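Local coordinates for protein endo-N-acetyl-beta-D-glucosaminidase (Hypocrea jecorina, PDB 4AC1) that hydrolyses N-linked glycans within their N,N'-diacetylchitobiose core as a secreted fungal glycoside hydrolase of family 18, probably deglycosylating the organism's own cellulases, at residues A[186-191]-A[214-219]. Sequence-based numbering, arbitrary orientation.
Sequences YNTQFY and AKVVAG. With ACT (acetate ion), chain D.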
# COMPACT_ATOMS: atom_id res chain seq x y z
N TYR A 186 -6.73 -2.78 4.55
CA TYR A 186 -6.81 -2.90 3.11
C TYR A 186 -6.61 -1.53 2.47
O TYR A 186 -7.38 -0.59 2.72
CB TYR A 186 -8.17 -3.49 2.72
CG TYR A 186 -8.46 -4.85 3.33
CD1 TYR A 186 -7.98 -6.01 2.73
CD2 TYR A 186 -9.22 -4.97 4.50
CE1 TYR A 186 -8.22 -7.25 3.28
CE2 TYR A 186 -9.47 -6.23 5.07
CZ TYR A 186 -8.97 -7.35 4.44
OH TYR A 186 -9.22 -8.59 5.01
N ASN A 187 -5.54 -1.42 1.68
CA ASN A 187 -5.25 -0.23 0.88
C ASN A 187 -6.16 -0.27 -0.32
O ASN A 187 -5.82 -0.83 -1.37
CB ASN A 187 -3.79 -0.25 0.45
CG ASN A 187 -2.85 -0.04 1.61
OD1 ASN A 187 -2.88 1.01 2.25
ND2 ASN A 187 -2.02 -1.05 1.89
N THR A 188 -7.36 0.29 -0.16
CA THR A 188 -8.44 -0.04 -1.09
C THR A 188 -8.43 0.92 -2.27
O THR A 188 -8.48 2.15 -2.10
CB THR A 188 -9.79 -0.08 -0.34
OG1 THR A 188 -9.70 -1.00 0.75
CG2 THR A 188 -10.91 -0.57 -1.24
N GLN A 189 -8.31 0.37 -3.47
CA GLN A 189 -8.09 1.20 -4.66
C GLN A 189 -9.42 1.71 -5.23
O GLN A 189 -10.10 0.99 -5.97
CB GLN A 189 -7.28 0.43 -5.71
CG GLN A 189 -6.05 -0.29 -5.15
CD GLN A 189 -5.11 -0.81 -6.22
OE1 GLN A 189 -4.88 -0.12 -7.21
NE2 GLN A 189 -4.57 -2.00 -6.03
N PHE A 190 -9.77 2.95 -4.87
CA PHE A 190 -10.95 3.64 -5.41
C PHE A 190 -10.57 4.42 -6.67
O PHE A 190 -10.65 5.66 -6.73
CB PHE A 190 -11.57 4.60 -4.37
CG PHE A 190 -12.20 3.91 -3.17
CD1 PHE A 190 -11.42 3.53 -2.07
CD2 PHE A 190 -13.57 3.67 -3.13
CE1 PHE A 190 -12.00 2.91 -0.97
CE2 PHE A 190 -14.16 3.05 -2.04
CZ PHE A 190 -13.37 2.68 -0.95
N TYR A 191 -10.15 3.68 -7.69
CA TYR A 191 -9.74 4.26 -8.96
C TYR A 191 -9.66 3.17 -10.02
O TYR A 191 -9.95 2.00 -9.72
CB TYR A 191 -8.43 5.05 -8.83
CG TYR A 191 -7.30 4.41 -8.05
CD1 TYR A 191 -6.36 3.58 -8.68
CD2 TYR A 191 -7.09 4.73 -6.70
CE1 TYR A 191 -5.27 3.03 -7.96
CE2 TYR A 191 -6.02 4.20 -5.99
CZ TYR A 191 -5.12 3.36 -6.61
OH TYR A 191 -4.06 2.86 -5.87
N ALA A 214 -12.25 0.78 10.23
CA ALA A 214 -10.87 0.84 10.71
C ALA A 214 -9.89 0.12 9.78
O ALA A 214 -8.70 0.44 9.76
CB ALA A 214 -10.76 0.29 12.14
N LYS A 215 -10.38 -0.86 9.02
CA LYS A 215 -9.51 -1.61 8.11
C LYS A 215 -9.64 -1.21 6.65
O LYS A 215 -8.97 -1.79 5.80
CB LYS A 215 -9.75 -3.11 8.25
CG LYS A 215 -9.52 -3.63 9.64
CD LYS A 215 -9.82 -5.11 9.64
CE LYS A 215 -8.58 -5.82 9.22
NZ LYS A 215 -8.70 -7.30 9.30
N VAL A 216 -10.48 -0.23 6.34
CA VAL A 216 -10.65 0.21 4.95
C VAL A 216 -10.02 1.60 4.77
O VAL A 216 -10.59 2.61 5.19
CB VAL A 216 -12.13 0.20 4.51
CG1 VAL A 216 -12.24 0.57 3.04
CG2 VAL A 216 -12.74 -1.17 4.75
N VAL A 217 -8.83 1.61 4.20
CA VAL A 217 -8.13 2.83 3.82
C VAL A 217 -8.58 3.21 2.42
O VAL A 217 -8.60 2.39 1.50
CB VAL A 217 -6.60 2.61 3.87
CG1 VAL A 217 -5.85 3.70 3.12
CG2 VAL A 217 -6.13 2.57 5.31
N ALA A 218 -9.01 4.47 2.29
CA ALA A 218 -9.45 5.03 1.01
C ALA A 218 -8.29 5.39 0.10
O ALA A 218 -7.65 6.43 0.28
CB ALA A 218 -10.34 6.21 1.24
N GLY A 219 -8.02 4.53 -0.87
CA GLY A 219 -6.96 4.76 -1.82
C GLY A 219 -7.33 5.75 -2.89
O GLY A 219 -8.45 5.72 -3.42
C ACT D . -1.84 0.38 -6.31
O ACT D . -2.21 1.38 -6.97
OXT ACT D . -1.58 -0.65 -6.96
CH3 ACT D . -1.74 0.45 -4.82
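Y191 and G219 meet where two parallel barrel strands give way to the active-site end, a worked example of how a backbone pairing can set side chains at a pocket. The CD2 edge of the Y191 ring runs 3.7 Å from G219 O. A chi1 of 45° sets CG between the two backbone arms, and one face of the ring lies against Q189 CB, displaced toward the rim. At the far end Y191 OH donates to O of an acetate ion, probably from the crystallisation liquor, at 2.6 Å. Q189, extended beyond CG, brings OE1 to the zinc ion, shared with E127, while NE2 bonds A155 O. A phenylalanine at Y191 would probably keep the packing on Q189 and G219 but leave the acetate oxygen without its hydroxyl donor.

Behind this, T188 N bonds V217 O, and T188 O takes G219 N at 2.7 Å; a CB on G219 would clash with that oxygen. F190, on the helix 201-208 side with V216, brings CE1 to 3.9 Å from A218 CA. N187 and V217 lie side by side facing the barrel interior, N187 OD1 being held by W185 NE1. Strands 185-189 and 216-221, linked through helix 201-208, form a beta-alpha-beta unit of the (beta/alpha)8 barrel of family 18, with Q189 and Y191 at its C-terminal mouth.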